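Local coordinates for protein bifunctional endomannanase/endoglucanase (PDB 3W0K) that probably hydrolyses internal beta-1,4 linkages of mannan and of cellulose-type glucan, as a two-activity glycoside hydrolase of family 5 with a beta/alpha barrel, at residues A[205-210]-A[262-267]; A[197-202]-A[225-230]; A[6-11]-A[291-296]. All blocks are in the same frame, centred on the assembly; numbering follows the deposited sequence.

Contact 1 of 3, residues A[205-210]-A[262-267]; sequences HYQASW and FNKTSN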
loop_
_atom_site.group_PDB
_atom_site.type_symbol
_atom_site.label_atom_id
_atom_site.label_comp_id
_atom_site.label_asym_id
_atom_site.label_seq_id
_atom_site.Cartn_x
_atom_site.Cartn_y
_atom_site.Cartn_z
ATOM N N HIS A 205 -2.808 -12.893 -7.775
ATOM C CA HIS A 205 -1.431 -12.940 -8.253
ATOM C C HIS A 205 -1.144 -14.143 -9.145
ATOM O O HIS A 205 -0.008 -14.615 -9.224
ATOM C CB HIS A 205 -0.451 -12.886 -7.076
ATOM C CG HIS A 205 -0.284 -11.516 -6.491
ATOM N ND1 HIS A 205 -1.314 -10.832 -5.883
ATOM C CD2 HIS A 205 0.800 -10.706 -6.418
ATOM C CE1 HIS A 205 -0.872 -9.660 -5.459
ATOM N NE2 HIS A 205 0.407 -9.560 -5.770
ATOM N N TYR A 206 -2.179 -14.626 -9.825
ATOM C CA TYR A 206 -2.046 -15.755 -10.738
ATOM C C TYR A 206 -1.043 -15.391 -11.833
ATOM O O TYR A 206 -1.178 -14.363 -12.500
ATOM C CB TYR A 206 -3.405 -16.097 -11.353
ATOM C CG TYR A 206 -3.361 -17.144 -12.445
ATOM C CD1 TYR A 206 -2.966 -18.455 -12.173
ATOM C CD2 TYR A 206 -3.745 -16.830 -13.748
ATOM C CE1 TYR A 206 -2.957 -19.429 -13.175
ATOM C CE2 TYR A 206 -3.743 -17.793 -14.755
ATOM C CZ TYR A 206 -3.349 -19.089 -14.461
ATOM O OH TYR A 206 -3.355 -20.041 -15.454
ATOM N N GLN A 207 -0.026 -16.236 -11.981
ATOM C CA GLN A 207 1.041 -16.053 -12.964
ATOM C C GLN A 207 1.907 -14.816 -12.728
ATOM O O GLN A 207 2.508 -14.277 -13.659
ATOM C CB GLN A 207 0.488 -16.083 -14.394
ATOM C CG GLN A 207 -0.058 -17.449 -14.796
ATOM C CD GLN A 207 -0.506 -17.521 -16.245
ATOM O OE1 GLN A 207 -0.882 -16.515 -16.847
ATOM N NE2 GLN A 207 -0.479 -18.722 -16.809
ATOM N N ALA A 208 1.960 -14.372 -11.475
ATOM C CA ALA A 208 2.775 -13.224 -11.094
ATOM C C ALA A 208 4.161 -13.765 -10.750
ATOM O O ALA A 208 4.344 -14.421 -9.722
ATOM C CB ALA A 208 2.165 -12.513 -9.897
ATOM N N SER A 209 5.126 -13.489 -11.623
ATOM C CA SER A 209 6.504 -13.957 -11.467
ATOM C C SER A 209 7.195 -13.650 -10.137
ATOM O O SER A 209 7.998 -14.453 -9.658
ATOM C CB SER A 209 7.368 -13.442 -12.622
ATOM O OG SER A 209 7.415 -12.026 -12.638
ATOM N N TRP A 210 6.893 -12.497 -9.546
ATOM C CA TRP A 210 7.512 -12.110 -8.279
ATOM C C TRP A 210 6.958 -12.861 -7.067
ATOM O O TRP A 210 7.522 -12.785 -5.974
ATOM C CB TRP A 210 7.412 -10.595 -8.066
ATOM C CG TRP A 210 6.013 -10.078 -7.929
ATOM C CD1 TRP A 210 5.367 -9.764 -6.768
ATOM C CD2 TRP A 210 5.093 -9.797 -8.990
ATOM N NE1 TRP A 210 4.101 -9.304 -7.039
ATOM C CE2 TRP A 210 3.907 -9.313 -8.395
ATOM C CE3 TRP A 210 5.155 -9.905 -10.386
ATOM C CZ2 TRP A 210 2.789 -8.937 -9.149
ATOM C CZ3 TRP A 210 4.043 -9.530 -11.136
ATOM C CH2 TRP A 210 2.876 -9.052 -10.513
ATOM N N PHE A 262 -3.995 -9.046 -10.674
ATOM C CA PHE A 262 -3.042 -9.006 -11.780
ATOM C C PHE A 262 -3.809 -9.215 -13.095
ATOM O O PHE A 262 -4.991 -9.574 -13.076
ATOM C CB PHE A 262 -1.972 -10.079 -11.566
ATOM C CG PHE A 262 -0.761 -9.933 -12.446
ATOM C CD1 PHE A 262 -0.163 -8.693 -12.647
ATOM C CD2 PHE A 262 -0.198 -11.052 -13.052
ATOM C CE1 PHE A 262 0.978 -8.571 -13.436
ATOM C CE2 PHE A 262 0.943 -10.939 -13.843
ATOM C CZ PHE A 262 1.532 -9.697 -14.035
ATOM N N ASN A 263 -3.138 -9.022 -14.227
ATOM C CA ASN A 263 -3.803 -9.121 -15.527
ATOM C C ASN A 263 -3.781 -10.441 -16.297
ATOM O O ASN A 263 -4.025 -10.452 -17.507
ATOM C CB ASN A 263 -3.335 -7.976 -16.433
ATOM C CG ASN A 263 -1.889 -8.131 -16.886
ATOM O OD1 ASN A 263 -1.147 -8.974 -16.380
ATOM N ND2 ASN A 263 -1.491 -7.318 -17.855
ATOM N N LYS A 264 -3.500 -11.546 -15.614
ATOM C CA LYS A 264 -3.480 -12.851 -16.275
ATOM C C LYS A 264 -4.742 -13.650 -15.955
ATOM O O LYS A 264 -5.065 -14.628 -16.629
ATOM C CB LYS A 264 -2.227 -13.636 -15.882
ATOM C CG LYS A 264 -0.934 -12.990 -16.351
ATOM C CD LYS A 264 -0.928 -12.790 -17.858
ATOM C CE LYS A 264 0.351 -12.107 -18.313
ATOM N NZ LYS A 264 0.378 -11.903 -19.787
ATOM N N THR A 265 -5.461 -13.203 -14.931
ATOM C CA THR A 265 -6.703 -13.827 -14.489
ATOM C C THR A 265 -7.822 -13.406 -15.435
ATOM O O THR A 265 -7.837 -12.269 -15.910
ATOM C CB THR A 265 -7.042 -13.358 -13.059
ATOM O OG1 THR A 265 -5.993 -13.762 -12.173
ATOM C CG2 THR A 265 -8.369 -13.938 -12.582
ATOM N N SER A 266 -8.744 -14.319 -15.732
ATOM C CA SER A 266 -9.857 -13.996 -16.622
ATOM C C SER A 266 -10.636 -12.842 -15.996
ATOM O O SER A 266 -10.868 -12.829 -14.784
ATOM C CB SER A 266 -10.769 -15.207 -16.816
ATOM O OG SER A 266 -11.681 -14.973 -17.874
ATOM N N ASN A 267 -11.039 -11.877 -16.819
ATOM C CA ASN A 267 -11.751 -10.716 -16.307
ATOM C C ASN A 267 -13.055 -11.002 -15.580
ATOM O O ASN A 267 -13.363 -10.341 -14.591
ATOM C CB ASN A 267 -11.985 -9.673 -17.397
ATOM C CG ASN A 267 -12.239 -8.302 -16.822
ATOM O OD1 ASN A 267 -11.418 -7.777 -16.065
ATOM N ND2 ASN A 267 -13.390 -7.722 -17.144
HETATM O O HOH W 1 -3.355 -12.563 -12.801
#
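Tyr206 meets the 262-267 segment through both its backbone and its ring. Its carbonyl O lies at the edge of the Phe262 ring, 3.5 Å from CD2, and also accepts a hydrogen bond of 2.8 Å from a bridging water. That water donates a second bond to Thr265 OG1 and accepts one from Lys264 N, so one molecule joins three groups of two segments with no direct hydrogen bond between them. Thr265 OG1 is also bonded to Leu203 O, which ties the same hydroxyl to the helix 201-204 just upstream. The Tyr206 ring, with CG anti to the backbone N (chi1 173°), turns one edge to the carbonyl of Lys264, while its face is covered from within its own loop by Gln207 CG.

Gln207 and Lys264 cross at about a right angle; Gln207 OE1 comes to 3.3 Å from Lys264 CB, a contact with the aliphatic part of the lysine. Both segments belong to loops of the TIM barrel: 205-210 follows helix 201-204 after the sixth barrel strand, and 262-267 leads from the seventh strand into helix 267-284. A type II turn from His205 to Ala208, closed by Ala208 N to His205 O at 3.0 Å, brings the 206-208 backbone alongside the Phe262 ring, with Ala208 CA 4.0 Å from Phe262 CE2.

Ala208 touches the same ring through CB, 4.2 Å from Phe262 CD2. At the far end Trp210 makes a T-shaped pair with Phe262: the planes stand at 89°, the centroids are 5.0 Å apart, and Trp210 CH2 reaches over the phenyl face to within 3.5 Å of Phe262 CE1. Asn263 OD1 sits over the centre of the opposite phenyl face.

Contact 2 of 3, residues A[197-202]-A[225-230]; sequences GYQPMA and LLWQGK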
loop_
_atom_site.group_PDB
_atom_site.type_symbol
_atom_site.label_atom_id
_atom_site.label_comp_id
_atom_site.label_asym_id
_atom_site.label_seq_id
_atom_site.Cartn_x
_atom_site.Cartn_y
_atom_site.Cartn_z
ATOM N N GLY A 197 -5.936 -6.281 0.177
ATOM C CA GLY A 197 -7.007 -6.954 -0.535
ATOM C C GLY A 197 -6.440 -7.755 -1.694
ATOM O O GLY A 197 -6.728 -7.477 -2.859
ATOM N N TYR A 198 -5.604 -8.737 -1.374
ATOM C CA TYR A 198 -4.993 -9.585 -2.390
ATOM C C TYR A 198 -5.353 -11.055 -2.219
ATOM O O TYR A 198 -4.873 -11.896 -2.970
ATOM C CB TYR A 198 -3.469 -9.448 -2.356
ATOM C CG TYR A 198 -2.928 -8.113 -2.817
ATOM C CD1 TYR A 198 -3.315 -7.564 -4.041
ATOM C CD2 TYR A 198 -1.972 -7.434 -2.063
ATOM C CE1 TYR A 198 -2.756 -6.374 -4.504
ATOM C CE2 TYR A 198 -1.407 -6.244 -2.518
ATOM C CZ TYR A 198 -1.801 -5.724 -3.739
ATOM O OH TYR A 198 -1.219 -4.570 -4.216
ATOM N N GLN A 199 -6.164 -11.367 -1.214
ATOM C CA GLN A 199 -6.560 -12.749 -0.973
ATOM C C GLN A 199 -7.859 -13.100 -1.688
ATOM O O GLN A 199 -8.807 -12.319 -1.680
ATOM C CB GLN A 199 -6.704 -13.018 0.525
ATOM C CG GLN A 199 -5.407 -12.860 1.318
ATOM C CD GLN A 199 -4.277 -13.767 0.833
ATOM O OE1 GLN A 199 -4.495 -14.728 0.091
ATOM N NE2 GLN A 199 -3.060 -13.458 1.259
ATOM N N PRO A 200 -7.916 -14.289 -2.308
ATOM C CA PRO A 200 -6.841 -15.286 -2.364
ATOM C C PRO A 200 -5.755 -14.955 -3.385
ATOM O O PRO A 200 -6.051 -14.579 -4.520
ATOM C CB PRO A 200 -7.590 -16.563 -2.744
ATOM C CG PRO A 200 -8.673 -16.047 -3.641
ATOM C CD PRO A 200 -9.160 -14.826 -2.897
ATOM N N MET A 201 -4.497 -15.112 -2.978
ATOM C CA MET A 201 -3.364 -14.835 -3.859
ATOM C C MET A 201 -3.402 -15.680 -5.130
ATOM O O MET A 201 -2.905 -15.261 -6.174
ATOM C CB MET A 201 -2.043 -15.068 -3.122
ATOM C CG MET A 201 -1.731 -14.055 -2.033
ATOM S SD MET A 201 -1.293 -12.432 -2.692
ATOM C CE MET A 201 0.442 -12.672 -3.052
ATOM N N ALA A 202 -3.999 -16.868 -5.034
ATOM C CA ALA A 202 -4.117 -17.776 -6.172
ATOM C C ALA A 202 -4.907 -17.138 -7.311
ATOM O O ALA A 202 -4.772 -17.533 -8.470
ATOM C CB ALA A 202 -4.783 -19.071 -5.741
ATOM N N LEU A 225 -12.969 -20.918 -4.797
ATOM C CA LEU A 225 -11.663 -21.294 -5.327
ATOM C C LEU A 225 -10.911 -22.120 -4.290
ATOM O O LEU A 225 -10.725 -21.682 -3.156
ATOM C CB LEU A 225 -10.847 -20.047 -5.684
ATOM C CG LEU A 225 -9.395 -20.247 -6.132
ATOM C CD1 LEU A 225 -9.338 -21.092 -7.392
ATOM C CD2 LEU A 225 -8.738 -18.898 -6.380
ATOM N N LEU A 226 -10.511 -23.327 -4.679
ATOM C CA LEU A 226 -9.771 -24.206 -3.784
ATOM C C LEU A 226 -8.295 -23.828 -3.862
ATOM O O LEU A 226 -7.691 -23.869 -4.935
ATOM C CB LEU A 226 -9.985 -25.674 -4.178
ATOM C CG LEU A 226 -9.531 -26.797 -3.230
ATOM C CD1 LEU A 226 -8.037 -27.036 -3.337
ATOM C CD2 LEU A 226 -9.940 -26.486 -1.795
ATOM N N TRP A 227 -7.732 -23.447 -2.721
ATOM C CA TRP A 227 -6.332 -23.049 -2.637
ATOM C C TRP A 227 -5.795 -23.384 -1.251
ATOM O O TRP A 227 -6.365 -22.969 -0.241
ATOM C CB TRP A 227 -6.203 -21.545 -2.912
ATOM C CG TRP A 227 -4.807 -21.005 -2.801
ATOM C CD1 TRP A 227 -3.677 -21.507 -3.386
ATOM C CD2 TRP A 227 -4.397 -19.844 -2.068
ATOM N NE1 TRP A 227 -2.591 -20.729 -3.061
ATOM C CE2 TRP A 227 -3.004 -19.703 -2.253
ATOM C CE3 TRP A 227 -5.071 -18.909 -1.271
ATOM C CZ2 TRP A 227 -2.271 -18.664 -1.669
ATOM C CZ3 TRP A 227 -4.343 -17.877 -0.689
ATOM C CH2 TRP A 227 -2.957 -17.763 -0.892
ATOM N N GLN A 228 -4.702 -24.144 -1.216
ATOM C CA GLN A 228 -4.068 -24.559 0.035
ATOM C C GLN A 228 -5.026 -25.362 0.915
ATOM O O GLN A 228 -5.006 -25.246 2.143
ATOM C CB GLN A 228 -3.541 -23.340 0.803
ATOM C CG GLN A 228 -2.445 -22.573 0.082
ATOM C CD GLN A 228 -1.990 -21.340 0.843
ATOM O OE1 GLN A 228 -2.793 -20.654 1.483
ATOM N NE2 GLN A 228 -0.697 -21.047 0.771
ATOM N N GLY A 229 -5.871 -26.168 0.273
ATOM C CA GLY A 229 -6.832 -26.986 0.995
ATOM C C GLY A 229 -7.980 -26.205 1.612
ATOM O O GLY A 229 -8.711 -26.729 2.456
ATOM N N LYS A 230 -8.147 -24.956 1.189
ATOM C CA LYS A 230 -9.210 -24.101 1.703
ATOM C C LYS A 230 -10.047 -23.520 0.567
ATOM O O LYS A 230 -9.516 -23.144 -0.477
ATOM C CB LYS A 230 -8.614 -22.969 2.547
ATOM C CG LYS A 230 -9.635 -21.964 3.064
ATOM C CD LYS A 230 -8.978 -20.884 3.912
ATOM C CE LYS A 230 -8.524 -21.421 5.258
ATOM N NZ LYS A 230 -9.679 -21.882 6.084
#
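Leu225 opens a two-stranded antiparallel hairpin, strands 225-227 and 230-232, that lies against the start of helix 201-204 in the long excursion after the sixth strand of the TIM barrel. Its CD2 methyl is 4.0 Å from Pro200 CG and equally far from Ala202 CB, so one branch of the leucine touches both the residue at the N-cap position and the second residue of the helix. No hydrogen bond crosses between the two segments; the contact is carried by apolar carbon and by the indole of Trp227.

Trp227 supplies the largest area. Its CG stands anti to the backbone N, and different parts of the indole beyond it meet successive residues of the helix start. The five-membered ring receives Ala202 CB in a CH-pi contact: the methyl stands 3.5 Å from the ring centroid and only 12° off the normal. Gln228 CD lies over the opposite face, toward the rim, placing the indole between a helix methyl and an amide of its own hairpin. Toward the benzo end, Pro200 CB lies 3.7 Å from Trp227 CE3 and Met201 CB 3.6 Å from Trp227 CH2; the Met201 and Trp227 side chains run side by side, pointing the same way. The chain enters the helix through a cis peptide before Pro200.

Gln228 and Gly229 form the corners of the type I' turn from Trp227 to Lys230, closed by backbone bonds in both directions between Trp227 and Lys230. Around the outer rim of the indole, the Gln199 amide lies nearly coplanar with it, 17° apart. Gln199 OE1 is 3.2 Å from Trp227 CZ3 at the ring edge, and the same oxygen accepts a hydrogen bond from Met201 N, with the donor 46° above the carbonyl plane.

Contact 3 of 3, residues A[6-11]-A[291-296]; sequences FNFQWM and WNFKGP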
loop_
_atom_site.group_PDB
_atom_site.type_symbol
_atom_site.label_atom_id
_atom_site.label_comp_id
_atom_site.label_asym_id
_atom_site.label_seq_id
_atom_site.Cartn_x
_atom_site.Cartn_y
_atom_site.Cartn_z
ATOM N N PHE A 6 -5.618 5.498 -5.322
ATOM C CA PHE A 6 -4.685 4.618 -6.005
ATOM C C PHE A 6 -3.255 4.808 -5.534
ATOM O O PHE A 6 -2.895 5.855 -4.985
ATOM C CB PHE A 6 -4.687 4.933 -7.510
ATOM C CG PHE A 6 -6.020 4.760 -8.177
ATOM C CD1 PHE A 6 -6.319 3.584 -8.856
ATOM C CD2 PHE A 6 -6.980 5.765 -8.119
ATOM C CE1 PHE A 6 -7.558 3.411 -9.466
ATOM C CE2 PHE A 6 -8.225 5.605 -8.724
ATOM C CZ PHE A 6 -8.515 4.421 -9.400
ATOM N N ASN A 7 -2.447 3.776 -5.746
ATOM C CA ASN A 7 -1.024 3.853 -5.452
ATOM C C ASN A 7 -0.387 4.288 -6.775
ATOM O O ASN A 7 -0.874 3.924 -7.853
ATOM C CB ASN A 7 -0.446 2.479 -5.101
ATOM C CG ASN A 7 -0.768 2.036 -3.694
ATOM O OD1 ASN A 7 0.100 2.050 -2.822
ATOM N ND2 ASN A 7 -1.993 1.564 -3.480
ATOM N N PHE A 8 0.670 5.088 -6.694
ATOM C CA PHE A 8 1.401 5.526 -7.875
ATOM C C PHE A 8 2.859 5.161 -7.659
ATOM O O PHE A 8 3.399 5.341 -6.568
ATOM C CB PHE A 8 1.219 7.022 -8.132
ATOM C CG PHE A 8 -0.085 7.358 -8.803
ATOM C CD1 PHE A 8 -0.246 7.162 -10.172
ATOM C CD2 PHE A 8 -1.157 7.848 -8.063
ATOM C CE1 PHE A 8 -1.456 7.450 -10.796
ATOM C CE2 PHE A 8 -2.373 8.139 -8.675
ATOM C CZ PHE A 8 -2.521 7.939 -10.049
ATOM N N GLN A 9 3.479 4.630 -8.707
ATOM C CA GLN A 9 4.851 4.152 -8.658
ATOM C C GLN A 9 5.922 5.108 -9.201
ATOM O O GLN A 9 6.971 4.668 -9.682
ATOM C CB GLN A 9 4.909 2.797 -9.380
ATOM C CG GLN A 9 4.150 1.648 -8.668
ATOM C CD GLN A 9 2.623 1.774 -8.693
ATOM O OE1 GLN A 9 1.950 1.508 -7.691
ATOM N NE2 GLN A 9 2.074 2.144 -9.840
ATOM N N TRP A 10 5.692 6.408 -9.034
ATOM C CA TRP A 10 6.609 7.440 -9.524
ATOM C C TRP A 10 8.041 7.368 -8.989
ATOM O O TRP A 10 8.979 7.753 -9.684
ATOM C CB TRP A 10 6.029 8.830 -9.254
ATOM C CG TRP A 10 4.627 9.015 -9.767
ATOM C CD1 TRP A 10 4.066 8.428 -10.867
ATOM C CD2 TRP A 10 3.612 9.845 -9.195
ATOM N NE1 TRP A 10 2.762 8.843 -11.013
ATOM C CE2 TRP A 10 2.459 9.714 -10.000
ATOM C CE3 TRP A 10 3.566 10.690 -8.077
ATOM C CZ2 TRP A 10 1.270 10.397 -9.723
ATOM C CZ3 TRP A 10 2.382 11.370 -7.801
ATOM C CH2 TRP A 10 1.252 11.217 -8.622
ATOM N N MET A 11 8.209 6.874 -7.764
ATOM C CA MET A 11 9.534 6.754 -7.144
ATOM C C MET A 11 9.588 5.397 -6.438
ATOM O O MET A 11 10.218 5.232 -5.389
ATOM C CB MET A 11 9.742 7.895 -6.136
ATOM C CG MET A 11 11.178 8.067 -5.662
ATOM S SD MET A 11 11.390 9.308 -4.355
ATOM C CE MET A 11 10.828 10.716 -5.178
ATOM N N TRP A 291 -3.807 -0.934 -6.307
ATOM C CA TRP A 291 -2.358 -0.925 -6.521
ATOM C C TRP A 291 -1.881 -0.087 -7.711
ATOM O O TRP A 291 -0.861 0.589 -7.615
ATOM C CB TRP A 291 -1.796 -2.348 -6.585
ATOM C CG TRP A 291 -0.317 -2.375 -6.860
ATOM C CD1 TRP A 291 0.309 -3.002 -7.895
ATOM C CD2 TRP A 291 0.711 -1.698 -6.120
ATOM N NE1 TRP A 291 1.663 -2.754 -7.855
ATOM C CE2 TRP A 291 1.934 -1.955 -6.775
ATOM C CE3 TRP A 291 0.715 -0.894 -4.970
ATOM C CZ2 TRP A 291 3.152 -1.437 -6.319
ATOM C CZ3 TRP A 291 1.929 -0.377 -4.517
ATOM C CH2 TRP A 291 3.129 -0.652 -5.193
ATOM N N ASN A 292 -2.592 -0.149 -8.833
ATOM C CA ASN A 292 -2.213 0.648 -10.005
ATOM C C ASN A 292 -3.397 1.481 -10.480
ATOM O O ASN A 292 -4.554 1.171 -10.174
ATOM C CB ASN A 292 -1.829 -0.233 -11.208
ATOM C CG ASN A 292 -0.528 -0.987 -11.033
ATOM O OD1 ASN A 292 -0.352 -2.048 -11.629
ATOM N ND2 ASN A 292 0.410 -0.424 -10.283
ATOM N N PHE A 293 -3.089 2.565 -11.189
ATOM C CA PHE A 293 -4.107 3.393 -11.826
ATOM C C PHE A 293 -3.943 2.870 -13.256
ATOM O O PHE A 293 -4.853 2.268 -13.823
ATOM C CB PHE A 293 -3.771 4.883 -11.747
ATOM C CG PHE A 293 -4.690 5.741 -12.560
ATOM C CD1 PHE A 293 -6.035 5.849 -12.225
ATOM C CD2 PHE A 293 -4.226 6.395 -13.699
ATOM C CE1 PHE A 293 -6.910 6.593 -13.016
ATOM C CE2 PHE A 293 -5.090 7.142 -14.498
ATOM C CZ PHE A 293 -6.436 7.239 -14.153
ATOM N N LYS A 294 -2.756 3.086 -13.819
ATOM C CA LYS A 294 -2.405 2.558 -15.133
ATOM C C LYS A 294 -1.507 1.372 -14.798
ATOM O O LYS A 294 -0.709 1.444 -13.859
ATOM C CB LYS A 294 -1.631 3.584 -15.967
ATOM C CG LYS A 294 -2.515 4.602 -16.655
ATOM C CD LYS A 294 -1.699 5.623 -17.425
ATOM C CE LYS A 294 -0.973 6.567 -16.489
ATOM N NZ LYS A 294 -0.207 7.591 -17.250
ATOM N N GLY A 295 -1.674 0.268 -15.516
ATOM C CA GLY A 295 -0.867 -0.909 -15.248
ATOM C C GLY A 295 -1.720 -2.149 -15.050
ATOM O O GLY A 295 -2.945 -2.055 -15.012
ATOM N N PRO A 296 -1.094 -3.327 -14.884
ATOM C CA PRO A 296 -1.787 -4.607 -14.690
ATOM C C PRO A 296 -2.824 -4.634 -13.568
ATOM O O PRO A 296 -3.869 -5.267 -13.712
ATOM C CB PRO A 296 -0.637 -5.575 -14.420
ATOM C CG PRO A 296 0.479 -4.994 -15.224
ATOM C CD PRO A 296 0.366 -3.525 -14.906
HETATM O O HOH W 2 -0.386 3.459 -10.518
#
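The first and eighth strands of the TIM barrel, 4-7 and 287-290, are neighbours where the barrel closes, and this contact joins the chain at and beyond their C-terminal ends. The two touching runs diverge at 94°, with Asn7 and Trp291 nearest, CA to CA 5.1 Å.

On one flank three phenylalanines cluster. Phe293, its CG anti to the backbone N (chi1 172°), directs the edge of its ring at the face of Phe6 in a T-shaped pair: CD1 stands over the centre of the Phe6 ring, the centroids are 5.2 Å apart and the planes meet at 86°. The Phe6 rim in turn faces the Asn292 carbonyl, Phe6 CD1 to Asn292 O 3.3 Å. Phe8 lies alongside Phe293, pointing the same way, and its CE1 comes 3.6 Å from Phe293 CB. Phe30 and Ala27 of helix 25-33 extend this apolar patch.

The other flank sets amide side chains against the Trp291 indole. Asn7 crosses Trp291 at about a right angle, its OD1 at the indole edge, 3.5 Å from Trp291 CZ3. That amide is anchored by Arg40 at OD1 and by the carbonyls of Gly257 and Leu290 at ND2, which fixes its rotation. The Gln9 side chain, bent at chi2, crosses the Trp291 indole obliquely, its end over one face. Asn292 OD1 is bonded to Phe297 N. Between the flanks a water donates to Asn7 O at 2.7 Å and accepts from Phe293 N at 2.9 Å, bridging backbones that share no clear direct hydrogen bond.

The Trp291 side chain lies about 3 Å from a bound Tris molecule, probably from the crystallisation liquor. Such molecules often mark pockets, and an aromatic residue here, at the C-terminal mouth of the barrel, is consistent with the substrate-binding cleft of family 5 glycoside hydrolases.

Contacts 2 and 3 are buried, whereas contact 1 is only partly so, with exposed residues at its margin. Contact 3, about 10 Å from the chain centre, joins the end of the first barrel strand to the loop after the eighth; farther out, at about 18 and 20 Å, contact 1 joins two loops and contact 2 a helix start and a hairpin strand. Contacts 1 and 2 use opposite ends of helix 201-204 and touch where His205 meets Tyr198. Pro296 of contact 3 packs on Phe262 of contact 1, and Tyr198 OH reaches Trp291 CB. T-shaped rings and a bridging water serve both contacts 1 and 3, while contact 2 relies on a methyl-indole CH-pi contact without such a water.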